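Local coordinates for enoyl-CoA hydratase/isomerase family protein (Bacillus anthracis, PDB 3KQF) that probably catalyses the reversible addition of water across the double bond of 2-trans-enoyl-CoA thioesters, as enoyl-CoA hydratases of the crotonase family do, at residues Gln29-Ser34 against Glu64-Ala69; Leu7-Val12 against Leu38-Asn43. One frame throughout, in Å; residues are numbered along the deposited sequence. Where two conformers were deposited one is given.

Contact 1 of 2, residues Gln29-Ser34 against Glu64-Ala69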
# COMPACT_ATOMS: atom_id res chain seq x y z
N GLN A 29 -24.85 18.63 -17.38
CA GLN A 29 -23.71 18.02 -18.06
C GLN A 29 -22.98 16.98 -17.17
O GLN A 29 -21.83 16.64 -17.42
CB GLN A 29 -22.74 19.11 -18.52
CG GLN A 29 -23.32 20.15 -19.54
CD GLN A 29 -24.08 21.34 -18.92
OE1 GLN A 29 -24.15 21.51 -17.70
NE2 GLN A 29 -24.64 22.19 -19.79
N ALA A 30 -23.66 16.47 -16.13
CA ALA A 30 -23.07 15.48 -15.21
C ALA A 30 -21.78 16.01 -14.55
O ALA A 30 -20.86 15.25 -14.22
CB ALA A 30 -22.81 14.15 -15.94
N ASN A 31 -21.73 17.32 -14.37
CA ASN A 31 -20.60 17.96 -13.73
C ASN A 31 -19.26 17.66 -14.39
O ASN A 31 -18.23 17.55 -13.71
CB ASN A 31 -20.59 17.57 -12.25
CG ASN A 31 -21.74 18.19 -11.52
OD1 ASN A 31 -22.14 19.31 -11.84
ND2 ASN A 31 -22.28 17.49 -10.52
N SER A 32 -19.28 17.54 -15.72
CA SER A 32 -18.06 17.30 -16.47
C SER A 32 -17.16 18.51 -16.44
O SER A 32 -17.61 19.67 -16.31
CB SER A 32 -18.36 16.87 -17.91
OG SER A 32 -18.97 17.91 -18.67
N LEU A 33 -15.87 18.26 -16.61
CA LEU A 33 -14.86 19.31 -16.52
C LEU A 33 -14.59 20.04 -17.82
O LEU A 33 -13.77 19.61 -18.63
CB LEU A 33 -13.56 18.69 -16.00
CG LEU A 33 -13.66 17.92 -14.67
CD1 LEU A 33 -12.40 17.07 -14.46
CD2 LEU A 33 -13.92 18.84 -13.48
N SER A 34 -15.31 21.15 -18.05
CA SER A 34 -15.07 21.95 -19.23
C SER A 34 -13.91 22.89 -18.91
O SER A 34 -13.58 23.11 -17.74
CB SER A 34 -16.31 22.78 -19.58
OG SER A 34 -16.71 23.59 -18.49
N GLU A 64 -27.81 14.71 -7.30
CA GLU A 64 -27.71 13.40 -6.70
C GLU A 64 -27.33 12.31 -7.71
O GLU A 64 -27.42 11.12 -7.40
CB GLU A 64 -29.04 13.03 -6.02
CG GLU A 64 -29.74 14.23 -5.34
CD GLU A 64 -28.84 14.99 -4.38
OE1 GLU A 64 -27.97 14.35 -3.74
OE2 GLU A 64 -28.99 16.22 -4.25
N LYS A 65 -26.90 12.70 -8.91
CA LYS A 65 -26.51 11.72 -9.92
C LYS A 65 -25.01 11.69 -10.24
O LYS A 65 -24.47 10.63 -10.54
CB LYS A 65 -27.31 11.89 -11.22
CG LYS A 65 -28.80 11.52 -11.08
CD LYS A 65 -29.51 11.42 -12.43
CE LYS A 65 -30.93 10.87 -12.26
NZ LYS A 65 -31.71 10.78 -13.53
N ALA A 66 -24.34 12.83 -10.16
CA ALA A 66 -22.94 12.86 -10.53
C ALA A 66 -22.07 13.76 -9.67
O ALA A 66 -22.41 14.90 -9.37
CB ALA A 66 -22.81 13.28 -12.01
N PHE A 67 -20.94 13.20 -9.25
CA PHE A 67 -19.89 13.97 -8.58
C PHE A 67 -19.16 14.68 -9.72
O PHE A 67 -19.01 15.91 -9.73
CB PHE A 67 -18.95 13.02 -7.82
CG PHE A 67 -17.67 13.64 -7.33
CD1 PHE A 67 -17.66 14.47 -6.21
CD2 PHE A 67 -16.47 13.37 -7.97
CE1 PHE A 67 -16.47 15.02 -5.75
CE2 PHE A 67 -15.27 13.93 -7.49
CZ PHE A 67 -15.28 14.75 -6.39
N CYS A 68 -18.70 13.90 -10.68
CA CYS A 68 -17.95 14.42 -11.83
C CYS A 68 -17.79 13.32 -12.88
O CYS A 68 -17.12 12.31 -12.64
CB CYS A 68 -16.60 14.96 -11.39
SG CYS A 68 -15.61 15.52 -12.82
N ALA A 69 -18.39 13.52 -14.05
CA ALA A 69 -18.34 12.53 -15.13
C ALA A 69 -17.01 12.53 -15.86
O ALA A 69 -16.83 11.75 -16.79
CB ALA A 69 -19.47 12.76 -16.12
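Ala30 and Asn31 dock against Ala66 to Ala69 in a buried loop-to-loop contact of the crotonase fold, where the loops that follow strands 19-24 and 56-61 meet beside the short strand 112-114. Backbone carbonyls and one side-chain amide join the two irregular segments. The main-chain link runs from Ala69 N to Ala30 O at 3.0 Å, with the donor nearly in line with the C=O bond (167°). The same oxygen lies against the methyl groups of Ala66 and Ala69, and Ala30 CB reaches Ala69 CB at 3.6 Å, so small side chains let the backbones come close.

Asn31 turns its CG beside its own backbone N (chi1 -69°), and its amide faces the other loop. ND2 gives a hydrogen bond of 2.8 Å to Ala66 O, which lies nearly in the amide plane, although the donor sits well above the plane of the accepting carbonyl. Both ends are shared: ND2 also bonds Ala62 O, Ala66 O also accepts from Asn110 ND2, and Arg26 N holds Asn31 OD1, fixing the rotation of the amide. Phe67 O, by contrast, is buried against Asn31 CB without a hydrogen-bond partner. As in relatives, the loop just past Ala69 probably supplies one of the two oxyanion-hole N-H groups. On the Leu33 side, Cys68 SG rests in the fork of Leu33, 3.6 Å from CG and almost as near to both methyl carbons.

Contact 2 of 2, residues Leu7-Val12 against Leu38-Asn43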
# COMPACT_ATOMS: atom_id res chain seq x y z
N LEU A 7 -19.25 33.41 -10.53
CA LEU A 7 -18.99 31.97 -10.82
C LEU A 7 -20.25 31.32 -11.39
O LEU A 7 -21.31 31.37 -10.76
CB LEU A 7 -18.58 31.25 -9.54
CG LEU A 7 -17.30 31.71 -8.85
CD1 LEU A 7 -17.18 30.99 -7.52
CD2 LEU A 7 -16.08 31.47 -9.73
N GLN A 8 -20.13 30.71 -12.56
CA GLN A 8 -21.27 30.07 -13.21
C GLN A 8 -21.22 28.55 -13.23
O GLN A 8 -22.26 27.90 -13.33
CB GLN A 8 -21.42 30.58 -14.65
CG GLN A 8 -21.73 32.06 -14.79
CD GLN A 8 -22.08 32.44 -16.21
OE1 GLN A 8 -22.04 31.61 -17.12
NE2 GLN A 8 -22.43 33.71 -16.42
N ASN A 9 -20.02 27.98 -13.17
CA ASN A 9 -19.84 26.54 -13.26
C ASN A 9 -19.55 25.85 -11.92
O ASN A 9 -19.55 24.62 -11.84
CB ASN A 9 -18.73 26.23 -14.27
CG ASN A 9 -19.10 26.65 -15.69
OD1 ASN A 9 -20.02 26.09 -16.29
ND2 ASN A 9 -18.38 27.62 -16.23
N ILE A 10 -19.26 26.64 -10.89
CA ILE A 10 -19.06 26.08 -9.55
C ILE A 10 -19.76 26.97 -8.53
O ILE A 10 -20.14 28.10 -8.83
CB ILE A 10 -17.58 25.92 -9.17
CG1 ILE A 10 -16.89 27.27 -9.03
CG2 ILE A 10 -16.83 25.03 -10.18
CD1 ILE A 10 -15.44 27.14 -8.61
N SER A 11 -19.93 26.43 -7.33
CA SER A 11 -20.56 27.14 -6.22
C SER A 11 -19.57 27.07 -5.07
O SER A 11 -18.91 26.05 -4.89
CB SER A 11 -21.86 26.45 -5.80
OG SER A 11 -22.81 26.44 -6.84
N VAL A 12 -19.42 28.15 -4.32
CA VAL A 12 -18.52 28.14 -3.17
C VAL A 12 -19.34 28.55 -1.96
O VAL A 12 -20.03 29.56 -2.01
CB VAL A 12 -17.34 29.11 -3.34
CG1 VAL A 12 -16.46 29.10 -2.08
CG2 VAL A 12 -16.51 28.74 -4.54
N LEU A 38 -12.82 24.54 -15.30
CA LEU A 38 -11.45 24.41 -14.78
C LEU A 38 -10.85 25.78 -14.44
O LEU A 38 -10.18 25.92 -13.42
CB LEU A 38 -10.57 23.61 -15.74
CG LEU A 38 -10.98 22.14 -15.92
CD1 LEU A 38 -10.18 21.54 -17.07
CD2 LEU A 38 -10.80 21.30 -14.65
N GLU A 39 -11.12 26.78 -15.29
CA GLU A 39 -10.67 28.17 -15.06
C GLU A 39 -11.20 28.71 -13.73
O GLU A 39 -10.44 29.26 -12.93
CB GLU A 39 -11.15 29.07 -16.21
CG GLU A 39 -10.91 30.58 -16.00
CD GLU A 39 -9.45 30.97 -15.99
OE1 GLU A 39 -8.60 30.15 -16.38
OE2 GLU A 39 -9.16 32.13 -15.60
N GLU A 40 -12.51 28.56 -13.50
CA GLU A 40 -13.14 29.02 -12.25
C GLU A 40 -12.61 28.29 -11.02
O GLU A 40 -12.40 28.90 -9.96
CB GLU A 40 -14.67 28.87 -12.32
CG GLU A 40 -15.33 29.83 -13.27
CD GLU A 40 -16.84 29.72 -13.30
OE1 GLU A 40 -17.39 28.80 -12.68
OE2 GLU A 40 -17.48 30.59 -13.93
N LEU A 41 -12.42 26.98 -11.16
CA LEU A 41 -11.92 26.17 -10.07
C LEU A 41 -10.49 26.59 -9.71
O LEU A 41 -10.17 26.76 -8.55
CB LEU A 41 -12.03 24.68 -10.41
CG LEU A 41 -11.72 23.68 -9.30
CD1 LEU A 41 -12.50 23.97 -8.01
CD2 LEU A 41 -12.04 22.27 -9.83
N GLN A 42 -9.63 26.80 -10.71
CA GLN A 42 -8.27 27.26 -10.45
C GLN A 42 -8.24 28.61 -9.73
O GLN A 42 -7.43 28.83 -8.85
CB GLN A 42 -7.45 27.34 -11.74
CG GLN A 42 -7.15 25.99 -12.41
CD GLN A 42 -6.25 26.12 -13.64
OE1 GLN A 42 -5.89 27.22 -14.04
NE2 GLN A 42 -5.90 24.99 -14.25
N ASN A 43 -9.13 29.53 -10.13
CA ASN A 43 -9.18 30.85 -9.50
C ASN A 43 -9.58 30.75 -8.02
O ASN A 43 -8.99 31.41 -7.18
CB ASN A 43 -10.13 31.78 -10.26
CG ASN A 43 -9.66 32.07 -11.69
OD1 ASN A 43 -8.51 31.82 -12.04
ND2 ASN A 43 -10.55 32.62 -12.51
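Glu40 reaches from helix 35-49 to the backbone of Gln8 and Asn9, and its carboxylate is held by successive peptide N-H groups just ahead of strand 10-13. Gln8 N meets OE2 at 3.0 Å in an almost straight bond (178°), while Asn9 N meets OE1 at 2.8 Å. Each oxygen is approached on its syn side, modestly out of the carboxylate plane, so the two bonds together restrict rotation of the group. Ile10 N adds a weak bond to OE1 at 3.4 Å. Three consecutive N-H groups thus converge on one acidic group, which should help to stabilise its negative charge.

The reach depends on an extended side chain: beyond CG the glutamate runs straight (chi2 -178°), carrying the carboxylate clear of the helix. Leu7 lines its stem, with CD2 3.9 Å from Glu40 CB and the two side chains running antiparallel alongside each other. Asn9 lies across the glutamate, roughly perpendicular to it, its CB 3.3 Å from OE1 and its amide plane turned 44° from the carboxylate. More tentatively, since Ile10 was modelled in two conformers, its CD1 in the one given lies 3.9 Å from Leu41 CA.

Further out, Val12 touches Ile44 on the next turn of the helix, and Asn9 and Ser11 make backbone hydrogen bonds to Asn25 and Ser23. The glutamate therefore ties the start of the outermost strand to helix 35-49, whose far side packs on helix 81-99 through Leu38 and Gln42, while Leu41 sits between Ile22 of strand 19-24 and Thr94.

The segments alternate along the chain, 7-12, 29-34, 38-43 and then 64-69, so contacts 1 and 2 interlock, with their centres about 14 Å apart. Helix 35-49 is the bridge: the loop 29-34 leads into it, with Ser34 OG capping Leu37 N at its start, and its following turns carry Glu40 and Leu41 of contact 2. The contacts touch directly where Leu33 CB packs on Leu38 CD2 at 4.0 Å. Both also border the six-stranded sheet, contact 2 at its edge strand 10-13 and contact 1 beyond strands 19-24 and 56-61. One lies just ahead of helix 35-49 and the other along its flank, so both join that helix's surroundings to the sheet side of the crotonase fold.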